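PDB 6K4T: metallo-beta-lactamase from Serratia marcescens, which hydrolyses the beta-lactam ring of antibiotics with the help of two zinc ions, as expected for a subclass B3 metallo-beta-lactamase. Local coordinates for residues G25-L30 and I210-H215; L39-T44 and I68-S73; H72-H77 and G149-G154; W157-C162 and V170-S175. All blocks are in the same frame, centred on the assembly; numbering follows the deposited sequence. Where two conformers were deposited one is given.

In the fold
From the N terminus, residues 25-30 open contact 1, which closes only at 210-215, so contacts 2, 3 and 4 all nest inside its loop. Contact 2, 39-44 with 68-73, closes a loop of 23 residues through helix 47-57 and completes a beta-alpha-beta unit of the first sheet. Contact 3 starts on His72 and Ser73, where contact 2 ends, and runs to 149-154. Contact 4 is a local hairpin, 157-162 with 170-175, in the second sheet. Contact 1 ties the two sheets together, since strand 29-31 adjoins 37-40 and strand 210-213 adjoins 166-173. Contacts 1, 2 and 3 supply the histidine and aspartate ligands of the two zinc ions. Contact 4 leads to Ser175, beside the bound 2-sulfanylbenzoic acid.

Contact 1. Residues G25-L30 and I210-H215; sequences GISAVL and IAIAAH. With ZN (zinc ion), chain C; JKE (2-sulfanylbenzoic acid), chain D.
The His215 ring meets its polar partners at its edge and Ile26 obliquely. In the ring plane lie carboxylate oxygen OD2 of 2-sulfanylbenzoic acid and a water. His215 NE2 binds one zinc ion at 2.1 Å, and SD and OD2 of the ligand bind the same ion. On the other nitrogen, the water accepts from His215 ND1 at 2.8 Å and donates to Gly25 O at 2.6 Å. Zinc at one nitrogen and the water at the other hold the ring's rotation. Ile26 runs alongside the histidine, and its CD1 comes within 3.5 Å of His215 CE1.

Ser27 makes the direct polar link. Its N donates to Ala214 O at 2.9 Å, with an N-H...O angle of 166°. With the hydroxyl anti to its own carbonyl carbon (chi1 -62°), Ser27 OG donates to Ala213 O at 2.7 Å. Two successive carbonyls just before the zinc ligand are thus held by one residue. Farther on, Val29 CG2 packs on Ile212 CD1 at 3.9 Å.

Asp76 and His77 of helix 75-78 complete the protein ligands of this zinc ion, and Ile26 packs on both. Phe172 of strand 166-173 touches Ser27 and Val29, linking the two sheets.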
# COMPACT_ATOMS: atom_id res chain seq x y z
N GLY A 25 -3.31 5.76 11.10
CA GLY A 25 -2.57 6.61 10.16
C GLY A 25 -2.00 5.90 8.94
O GLY A 25 -1.54 6.57 8.03
N ILE A 26 -1.95 4.56 8.96
CA ILE A 26 -1.37 3.80 7.84
C ILE A 26 -2.31 2.66 7.46
O ILE A 26 -2.73 1.86 8.30
CB ILE A 26 0.04 3.24 8.14
CG1 ILE A 26 1.00 4.37 8.51
CG2 ILE A 26 0.55 2.42 6.98
CD1 ILE A 26 1.42 5.19 7.32
N SER A 27 -2.62 2.54 6.17
CA SER A 27 -3.50 1.48 5.69
C SER A 27 -2.81 0.13 5.75
O SER A 27 -1.65 -0.02 5.40
CB SER A 27 -3.96 1.74 4.29
OG SER A 27 -4.71 2.93 4.26
N ALA A 28 -3.59 -0.88 6.14
CA ALA A 28 -3.30 -2.26 5.85
C ALA A 28 -4.64 -2.93 5.58
O ALA A 28 -5.66 -2.57 6.19
CB ALA A 28 -2.59 -2.91 7.01
N VAL A 29 -4.65 -3.87 4.64
CA VAL A 29 -5.88 -4.53 4.22
C VAL A 29 -5.70 -6.05 4.33
O VAL A 29 -4.70 -6.63 3.91
CB VAL A 29 -6.29 -4.10 2.80
CG1 VAL A 29 -7.24 -5.10 2.16
CG2 VAL A 29 -6.87 -2.70 2.81
N LEU A 30 -6.73 -6.70 4.88
CA LEU A 30 -6.84 -8.14 4.82
C LEU A 30 -7.88 -8.52 3.78
O LEU A 30 -9.06 -8.09 3.87
CB LEU A 30 -7.23 -8.70 6.19
CG LEU A 30 -7.14 -10.22 6.28
CD1 LEU A 30 -5.68 -10.65 6.41
CD2 LEU A 30 -7.97 -10.78 7.40
N ILE A 210 -13.02 1.24 -5.71
CA ILE A 210 -12.68 1.52 -4.32
C ILE A 210 -11.17 1.65 -4.26
O ILE A 210 -10.46 0.68 -4.47
CB ILE A 210 -13.19 0.43 -3.36
CG1 ILE A 210 -14.72 0.32 -3.43
CG2 ILE A 210 -12.71 0.68 -1.93
CD1 ILE A 210 -15.29 -0.93 -2.78
N ALA A 211 -10.68 2.84 -3.94
CA ALA A 211 -9.24 3.07 -3.73
C ALA A 211 -8.97 3.16 -2.23
O ALA A 211 -9.63 3.90 -1.51
CB ALA A 211 -8.76 4.30 -4.44
N ILE A 212 -8.02 2.37 -1.76
CA ILE A 212 -7.50 2.46 -0.42
C ILE A 212 -6.05 2.91 -0.58
O ILE A 212 -5.22 2.15 -1.06
CB ILE A 212 -7.61 1.10 0.30
CG1 ILE A 212 -9.06 0.65 0.43
CG2 ILE A 212 -6.94 1.14 1.66
CD1 ILE A 212 -9.27 -0.85 0.39
N ALA A 213 -5.75 4.14 -0.17
CA ALA A 213 -4.40 4.68 -0.34
C ALA A 213 -3.53 4.30 0.85
O ALA A 213 -3.99 4.22 1.97
CB ALA A 213 -4.47 6.17 -0.49
N ALA A 214 -2.24 4.05 0.58
CA ALA A 214 -1.31 3.60 1.63
C ALA A 214 -1.34 4.54 2.84
O ALA A 214 -1.38 4.08 3.99
CB ALA A 214 0.08 3.49 1.05
N HIS A 215 -1.35 5.85 2.59
CA HIS A 215 -1.75 6.85 3.57
C HIS A 215 -3.25 7.07 3.41
O HIS A 215 -3.66 7.65 2.40
CB HIS A 215 -0.96 8.16 3.38
CG HIS A 215 0.46 8.02 3.81
ND1 HIS A 215 0.83 8.18 5.14
CD2 HIS A 215 1.59 7.67 3.15
CE1 HIS A 215 2.12 7.93 5.27
NE2 HIS A 215 2.62 7.64 4.06
ZN ZN C . 4.38 6.59 3.73
SD JKE D . 6.55 7.35 3.31
CG JKE D . 4.33 8.63 1.25
CZ JKE D . 5.30 9.48 1.97
CD1 JKE D . 7.21 9.93 3.47
OD1 JKE D . 3.66 9.16 0.36
CD2 JKE D . 6.08 11.74 2.36
OD2 JKE D . 4.17 7.36 1.53
CE1 JKE D . 6.35 9.01 2.88
CE2 JKE D . 5.21 10.86 1.76
CG1 JKE D . 7.08 11.30 3.21
O HOH W 1 -1.07 8.97 7.07

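Contact 2. Residues L39-T44 and I68-S73; sequences LVDGTT and ILSTHS. With ZN (zinc ion), chain B; JKE (2-sulfanylbenzoic acid), chain D.
Leu39 pairs with Ile68 in parallel register. Its carbonyl O accepts from Leu69 N at 2.8 Å, and Leu39 CD2 lies 4.2 Å from Ile68 CG1 on one face of the sheet. Val40 pairs with Leu69, and their side chains meet on the other face through Val40 CG2 and Leu69 CD1. Asp41 N then donates to Leu69 O at 2.8 Å, the last backbone bond of the pair.

The Asp41 carboxylate takes over where the strands part. Its OD2 receives Thr71 OG1 at 2.6 Å through the syn lone pair. Its OD1 receives Thr71 N at 2.9 Å, on the syn side but 23° out of the carboxylate plane. Thr71 OG1 stands between its backbone N and carbonyl carbon (chi1 53°), which brings hydroxyl and amide to the same carboxylate. A water adds a third grip: it donates to Asp41 OD1 at 2.7 Å and to His72 O, and accepts from Ser70 OG. Asp41 holds the backbone just before His72, whose NE2 binds a zinc ion at 2.0 Å, and so probably serves as a second-shell residue.

The strands belong to the unit strand 37-40, helix 47-57, strand 65-69. Ile68 packs on helix 81-88. On the other face, Val40 and Leu69 touch Trp157 of strand 155-163, in the second sheet.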
# COMPACT_ATOMS: atom_id res chain seq x y z
N LEU A 39 -2.57 -10.31 3.28
CA LEU A 39 -2.42 -9.03 3.98
C LEU A 39 -1.63 -8.06 3.08
O LEU A 39 -0.59 -8.45 2.54
CB LEU A 39 -1.67 -9.27 5.29
CG LEU A 39 -1.33 -8.01 6.08
CD1 LEU A 39 -2.58 -7.28 6.55
CD2 LEU A 39 -0.44 -8.37 7.26
N VAL A 40 -2.14 -6.84 2.92
CA VAL A 40 -1.44 -5.81 2.24
C VAL A 40 -0.91 -4.82 3.27
O VAL A 40 -1.68 -4.18 3.95
CB VAL A 40 -2.32 -5.10 1.19
CG1 VAL A 40 -1.49 -4.12 0.38
CG2 VAL A 40 -3.02 -6.11 0.30
N ASP A 41 0.43 -4.77 3.33
CA ASP A 41 1.27 -3.88 4.15
C ASP A 41 1.25 -4.31 5.63
O ASP A 41 0.41 -5.10 6.06
CB ASP A 41 0.97 -2.40 3.94
CG ASP A 41 1.69 -1.84 2.72
OD1 ASP A 41 2.65 -2.52 2.22
OD2 ASP A 41 1.32 -0.75 2.26
N GLY A 42 2.20 -3.78 6.40
CA GLY A 42 2.37 -4.12 7.82
C GLY A 42 2.28 -2.94 8.76
O GLY A 42 2.30 -3.15 9.98
N THR A 43 2.18 -1.72 8.21
CA THR A 43 2.32 -0.46 8.99
C THR A 43 3.71 -0.42 9.63
O THR A 43 4.67 -0.87 9.02
CB THR A 43 1.16 -0.24 9.98
OG1 THR A 43 1.30 -0.95 11.23
CG2 THR A 43 -0.19 -0.54 9.35
N THR A 44 3.83 0.22 10.80
CA THR A 44 5.10 0.41 11.48
C THR A 44 5.42 -0.85 12.31
O THR A 44 4.60 -1.74 12.51
CB THR A 44 5.06 1.62 12.41
OG1 THR A 44 4.04 1.32 13.37
CG2 THR A 44 4.75 2.93 11.72
N ILE A 68 1.97 -11.68 2.44
CA ILE A 68 2.01 -10.26 2.80
C ILE A 68 2.55 -9.50 1.59
O ILE A 68 3.66 -9.75 1.17
CB ILE A 68 2.85 -9.99 4.05
CG1 ILE A 68 2.36 -10.79 5.25
CG2 ILE A 68 2.89 -8.50 4.35
CD1 ILE A 68 3.33 -10.84 6.42
N LEU A 69 1.73 -8.59 1.05
CA LEU A 69 2.07 -7.79 -0.11
C LEU A 69 2.56 -6.43 0.36
O LEU A 69 1.91 -5.79 1.17
CB LEU A 69 0.84 -7.63 -1.01
CG LEU A 69 0.07 -8.90 -1.33
CD1 LEU A 69 -1.02 -8.63 -2.35
CD2 LEU A 69 0.99 -10.02 -1.83
N SER A 70 3.67 -5.96 -0.21
CA SER A 70 4.26 -4.69 0.16
C SER A 70 4.02 -3.67 -0.96
O SER A 70 4.34 -3.94 -2.13
CB SER A 70 5.73 -4.86 0.42
OG SER A 70 6.37 -3.59 0.59
N THR A 71 3.50 -2.51 -0.59
CA THR A 71 3.47 -1.36 -1.51
C THR A 71 4.89 -0.81 -1.72
O THR A 71 5.42 -0.91 -2.81
CB THR A 71 2.53 -0.25 -1.03
OG1 THR A 71 2.89 0.11 0.32
CG2 THR A 71 1.07 -0.63 -1.13
N HIS A 72 5.48 -0.24 -0.67
CA HIS A 72 6.86 0.15 -0.75
C HIS A 72 7.56 0.07 0.60
O HIS A 72 6.93 0.02 1.65
CB HIS A 72 7.00 1.54 -1.37
CG HIS A 72 6.61 2.69 -0.50
ND1 HIS A 72 5.34 3.23 -0.49
CD2 HIS A 72 7.34 3.44 0.36
CE1 HIS A 72 5.29 4.24 0.37
NE2 HIS A 72 6.52 4.41 0.90
N SER A 73 8.89 0.12 0.50
CA SER A 73 9.79 -0.25 1.58
C SER A 73 10.27 0.97 2.37
O SER A 73 11.46 1.23 2.42
CB SER A 73 10.94 -1.02 0.98
OG SER A 73 11.46 -0.35 -0.15
ZN ZN B . 7.29 6.19 1.53
SD JKE D . 6.55 7.35 3.31
CG JKE D . 4.33 8.63 1.25
CZ JKE D . 5.30 9.48 1.97
CD1 JKE D . 7.21 9.93 3.47
OD1 JKE D . 3.66 9.16 0.36
CD2 JKE D . 6.08 11.74 2.36
OD2 JKE D . 4.17 7.36 1.53
CE1 JKE D . 6.35 9.01 2.88
CE2 JKE D . 5.21 10.86 1.76
CG1 JKE D . 7.08 11.30 3.21
O HOH W 2 5.31 -2.08 2.60

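Contact 3. Residues H72-H77 and G149-G154; sequences HSHEDH and GHTEGG. With ZN (zinc ion), chain B; ZN (zinc ion), chain C; JKE (2-sulfanylbenzoic acid), chain D.
His150 reaches from its loop to a zinc ion shared with His72 and His74. With CG anti to the backbone N (chi1 -177°), the side chain extends from CB into the site. CD2 lies over one face of the His72 ring, 3.5 Å from His72 CE1. The rings meet in an offset edge-to-face pair, with planes at 75°. CE1, on the opposite flank, approaches ligand atom CZ at 3.4 Å. ND1 is hydrogen-bonded to Thr177 O, which leaves the tip for the metal. NE2 binds the zinc ion at 2.0 Å, beside His72 NE2 and His74 ND1. The ion gathers the three nitrogens. Sulfur SD of 2-sulfanylbenzoic acid is its fourth ligand, at 2.2 Å.

The same sulfur bridges to the second zinc ion, held by Asp76 OD2 at 2.1 Å, His77 NE2 at 2.0 Å and His215. Thr151 packs against the first site: its CG2 comes to 3.6 Å from His74 NE2. Its OG1 lies 3.4 Å from His72 CB and is hydrogen-bonded to Asn98 ND2. Asp174 and Asp111 bond to His72 and His74; together with the zinc ion, these bonds hold the rings in orientation.

The HxHxDH sequence of residues 72-77 is the metallo-beta-lactamase signature. It follows strand 65-69, with His74 as N-cap of helix 75-78. The loop of His150 joins strands 140-146 and 155-163.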
# COMPACT_ATOMS: atom_id res chain seq x y z
N HIS A 72 5.48 -0.24 -0.67
CA HIS A 72 6.86 0.15 -0.75
C HIS A 72 7.56 0.07 0.60
O HIS A 72 6.93 0.02 1.65
CB HIS A 72 7.00 1.54 -1.37
CG HIS A 72 6.61 2.69 -0.50
ND1 HIS A 72 5.34 3.23 -0.49
CD2 HIS A 72 7.34 3.44 0.36
CE1 HIS A 72 5.29 4.24 0.37
NE2 HIS A 72 6.52 4.41 0.90
N SER A 73 8.89 0.12 0.50
CA SER A 73 9.79 -0.25 1.58
C SER A 73 10.27 0.97 2.37
O SER A 73 11.46 1.23 2.42
CB SER A 73 10.94 -1.02 0.98
OG SER A 73 11.46 -0.35 -0.15
N HIS A 74 9.32 1.69 2.98
CA HIS A 74 9.65 2.67 4.05
C HIS A 74 9.05 2.20 5.38
O HIS A 74 8.09 1.42 5.41
CB HIS A 74 9.15 4.08 3.70
CG HIS A 74 9.85 4.66 2.53
ND1 HIS A 74 9.30 5.60 1.70
CD2 HIS A 74 11.08 4.39 2.04
CE1 HIS A 74 10.18 5.91 0.77
NE2 HIS A 74 11.27 5.17 0.94
N GLU A 75 9.61 2.70 6.48
CA GLU A 75 9.28 2.21 7.81
C GLU A 75 7.77 2.30 8.10
O GLU A 75 7.28 1.50 8.89
CB GLU A 75 10.09 2.97 8.87
CG GLU A 75 9.73 4.44 9.02
CD GLU A 75 10.43 5.25 10.10
OE1 GLU A 75 10.63 4.71 11.18
OE2 GLU A 75 10.73 6.44 9.85
N ASP A 76 7.06 3.28 7.54
CA ASP A 76 5.68 3.51 7.93
C ASP A 76 4.74 2.44 7.34
O ASP A 76 3.72 2.16 7.94
CB ASP A 76 5.26 4.95 7.63
CG ASP A 76 5.43 5.41 6.19
OD1 ASP A 76 6.37 4.92 5.52
OD2 ASP A 76 4.60 6.25 5.75
N HIS A 77 5.08 1.88 6.17
CA HIS A 77 4.25 0.85 5.50
C HIS A 77 4.79 -0.56 5.77
O HIS A 77 4.02 -1.53 5.80
CB HIS A 77 4.16 1.13 3.99
CG HIS A 77 3.80 2.54 3.72
ND1 HIS A 77 2.48 3.00 3.79
CD2 HIS A 77 4.56 3.62 3.44
CE1 HIS A 77 2.47 4.30 3.56
NE2 HIS A 77 3.75 4.73 3.37
N GLY A 149 8.77 5.29 -8.44
CA GLY A 149 8.99 6.72 -8.41
C GLY A 149 9.29 7.20 -7.01
O GLY A 149 10.33 7.78 -6.74
N HIS A 150 8.35 6.93 -6.10
CA HIS A 150 8.55 7.13 -4.67
C HIS A 150 9.64 6.16 -4.17
O HIS A 150 10.47 6.54 -3.35
CB HIS A 150 7.21 7.04 -3.94
CG HIS A 150 7.27 7.29 -2.47
ND1 HIS A 150 7.27 8.57 -1.93
CD2 HIS A 150 7.32 6.44 -1.42
CE1 HIS A 150 7.28 8.48 -0.60
NE2 HIS A 150 7.31 7.18 -0.26
N THR A 151 9.60 4.94 -4.70
CA THR A 151 10.68 3.94 -4.56
C THR A 151 10.77 3.20 -5.89
O THR A 151 9.79 3.19 -6.65
CB THR A 151 10.43 2.93 -3.43
OG1 THR A 151 9.30 2.12 -3.78
CG2 THR A 151 10.25 3.58 -2.07
N GLU A 152 11.90 2.53 -6.15
CA GLU A 152 12.04 1.88 -7.44
C GLU A 152 11.10 0.67 -7.52
O GLU A 152 10.59 0.33 -8.60
CB GLU A 152 13.48 1.44 -7.70
CG GLU A 152 14.43 2.56 -8.06
CD GLU A 152 15.81 2.09 -8.48
OE1 GLU A 152 16.04 0.88 -8.45
OE2 GLU A 152 16.65 2.93 -8.86
N GLY A 153 10.85 -0.01 -6.39
CA GLY A 153 10.08 -1.26 -6.40
C GLY A 153 8.63 -1.11 -5.96
O GLY A 153 7.97 -2.11 -5.64
N GLY A 154 8.08 0.11 -6.01
CA GLY A 154 6.69 0.33 -5.58
C GLY A 154 5.70 -0.48 -6.39
O GLY A 154 5.79 -0.52 -7.63
ZN ZN B . 7.29 6.19 1.53
ZN ZN C . 4.38 6.59 3.73
SD JKE D . 6.55 7.35 3.31
CG JKE D . 4.33 8.63 1.25
CZ JKE D . 5.30 9.48 1.97
CD1 JKE D . 7.21 9.93 3.47
OD1 JKE D . 3.66 9.16 0.36
CD2 JKE D . 6.08 11.74 2.36
OD2 JKE D . 4.17 7.36 1.53
CE1 JKE D . 6.35 9.01 2.88
CE2 JKE D . 5.21 10.86 1.76
CG1 JKE D . 7.08 11.30 3.21

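Contact 4. Residues W157-C162 and V170-S175; sequences WTWQSC and VVFADS. With JKE (2-sulfanylbenzoic acid), chain D.
A beta hairpin of the second sheet brings Trp159 against Val170, with the two strands running antiparallel. Trp157 with Phe172 and Trp159 with Val170 are hydrogen-bonded pairs; Thr158 with Val171 is the non-hydrogen-bonded pair between them. Phe172 N donates to Trp157 O at 2.8 Å, and Val170 N to Trp159 O at 2.9 Å. The return bonds run from Trp157 N and Trp159 N.

A chi1 of 60° folds the Trp159 indole back over the strand, onto Val170. Val170 CB sits over the five-membered ring, 3.8 Å from its centroid, in a CH-pi contact. Val170 CG1 meets the six-membered part at Trp159 CZ2, 3.6 Å away. Farther along the indole, Trp159 CH2 reaches Phe172 CB at 3.9 Å. On the other face, Thr158 CG2 and Val171 CG2 lie side by side, 3.8 Å apart.

Past the strand, in the conformer given, Ser175 OG donates to oxygen OD2 of 2-sulfanylbenzoic acid at 2.7 Å. The backbone bonds fix the register, while the indole gives its face to carbon and its NE1 to Thr18. The strand, apolar on the Trp159 and Val170 face, leads on to Asp174 and Ser175 at the zinc site.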
# COMPACT_ATOMS: atom_id res chain seq x y z
N TRP A 157 -1.63 -2.66 -5.86
CA TRP A 157 -2.21 -4.01 -5.88
C TRP A 157 -3.70 -3.91 -6.14
O TRP A 157 -4.36 -3.05 -5.54
CB TRP A 157 -1.95 -4.71 -4.55
CG TRP A 157 -0.52 -4.82 -4.16
CD1 TRP A 157 0.16 -3.94 -3.37
CD2 TRP A 157 0.41 -5.86 -4.50
NE1 TRP A 157 1.45 -4.36 -3.19
CE2 TRP A 157 1.63 -5.54 -3.85
CE3 TRP A 157 0.35 -7.03 -5.27
CZ2 TRP A 157 2.76 -6.35 -3.94
CZ3 TRP A 157 1.47 -7.84 -5.33
CH2 TRP A 157 2.66 -7.49 -4.70
N THR A 158 -4.25 -4.78 -7.00
CA THR A 158 -5.67 -4.68 -7.36
C THR A 158 -6.35 -6.04 -7.29
O THR A 158 -5.72 -7.08 -7.47
CB THR A 158 -5.85 -4.07 -8.76
OG1 THR A 158 -5.26 -4.91 -9.75
CG2 THR A 158 -5.23 -2.70 -8.88
N TRP A 159 -7.65 -6.02 -7.02
CA TRP A 159 -8.42 -7.23 -6.97
C TRP A 159 -9.89 -6.88 -7.10
O TRP A 159 -10.22 -5.71 -7.13
CB TRP A 159 -8.16 -7.99 -5.67
CG TRP A 159 -8.50 -7.23 -4.43
CD1 TRP A 159 -9.69 -7.20 -3.77
CD2 TRP A 159 -7.60 -6.43 -3.64
NE1 TRP A 159 -9.60 -6.42 -2.64
CE2 TRP A 159 -8.32 -5.94 -2.54
CE3 TRP A 159 -6.24 -6.10 -3.74
CZ2 TRP A 159 -7.74 -5.12 -1.57
CZ3 TRP A 159 -5.67 -5.30 -2.78
CH2 TRP A 159 -6.41 -4.82 -1.71
N GLN A 160 -10.74 -7.91 -7.09
CA GLN A 160 -12.19 -7.73 -7.10
C GLN A 160 -12.79 -8.37 -5.85
O GLN A 160 -12.43 -9.49 -5.48
CB GLN A 160 -12.80 -8.33 -8.37
CG GLN A 160 -12.20 -7.72 -9.62
CD GLN A 160 -12.86 -8.18 -10.89
OE1 GLN A 160 -13.59 -9.17 -10.90
NE2 GLN A 160 -12.60 -7.46 -11.97
N SER A 161 -13.66 -7.62 -5.18
CA SER A 161 -14.42 -8.14 -4.05
C SER A 161 -15.91 -8.06 -4.37
O SER A 161 -16.32 -7.09 -5.00
CB SER A 161 -14.11 -7.40 -2.77
OG SER A 161 -12.84 -7.77 -2.26
N CYS A 162 -16.69 -9.03 -3.89
CA CYS A 162 -18.08 -9.16 -4.29
C CYS A 162 -18.94 -9.42 -3.06
O CYS A 162 -18.49 -10.00 -2.10
CB CYS A 162 -18.28 -10.30 -5.29
SG CYS A 162 -17.16 -10.25 -6.72
N VAL A 170 -11.17 -3.10 -6.49
CA VAL A 170 -10.48 -2.50 -5.37
C VAL A 170 -9.00 -2.33 -5.72
O VAL A 170 -8.36 -3.20 -6.32
CB VAL A 170 -10.58 -3.40 -4.13
CG1 VAL A 170 -9.98 -2.69 -2.92
CG2 VAL A 170 -12.00 -3.88 -3.86
N VAL A 171 -8.47 -1.18 -5.31
CA VAL A 171 -7.09 -0.77 -5.59
C VAL A 171 -6.46 -0.37 -4.27
O VAL A 171 -6.98 0.54 -3.59
CB VAL A 171 -7.02 0.40 -6.59
CG1 VAL A 171 -5.59 0.85 -6.81
CG2 VAL A 171 -7.70 0.08 -7.90
N PHE A 172 -5.35 -1.03 -3.89
CA PHE A 172 -4.53 -0.58 -2.78
C PHE A 172 -3.40 0.23 -3.40
O PHE A 172 -2.45 -0.31 -3.98
CB PHE A 172 -4.01 -1.75 -1.92
CG PHE A 172 -3.47 -1.36 -0.56
CD1 PHE A 172 -2.32 -0.61 -0.43
CD2 PHE A 172 -4.12 -1.72 0.60
CE1 PHE A 172 -1.82 -0.25 0.81
CE2 PHE A 172 -3.64 -1.36 1.85
CZ PHE A 172 -2.48 -0.62 1.95
N ALA A 173 -3.53 1.55 -3.30
CA ALA A 173 -2.73 2.47 -4.06
C ALA A 173 -1.43 2.78 -3.32
O ALA A 173 -1.47 3.35 -2.22
CB ALA A 173 -3.49 3.74 -4.36
N ASP A 174 -0.29 2.45 -3.95
CA ASP A 174 1.00 2.88 -3.44
C ASP A 174 1.10 4.41 -3.50
O ASP A 174 0.36 5.10 -4.22
CB ASP A 174 2.13 2.23 -4.22
CG ASP A 174 3.49 2.40 -3.58
OD1 ASP A 174 3.53 2.63 -2.35
OD2 ASP A 174 4.49 2.17 -4.29
N SER A 175 2.00 4.93 -2.68
CA SER A 175 2.34 6.35 -2.68
C SER A 175 2.99 6.74 -4.02
O SER A 175 3.87 6.05 -4.52
CB SER A 175 3.23 6.65 -1.52
OG SER A 175 2.59 6.27 -0.31
SD JKE D . 6.55 7.35 3.31
CG JKE D . 4.33 8.63 1.25
CZ JKE D . 5.30 9.48 1.97
CD1 JKE D . 7.21 9.93 3.47
OD1 JKE D . 3.66 9.16 0.36
CD2 JKE D . 6.08 11.74 2.36
OD2 JKE D . 4.17 7.36 1.53
CE1 JKE D . 6.35 9.01 2.88
CE2 JKE D . 5.21 10.86 1.76
CG1 JKE D . 7.08 11.30 3.21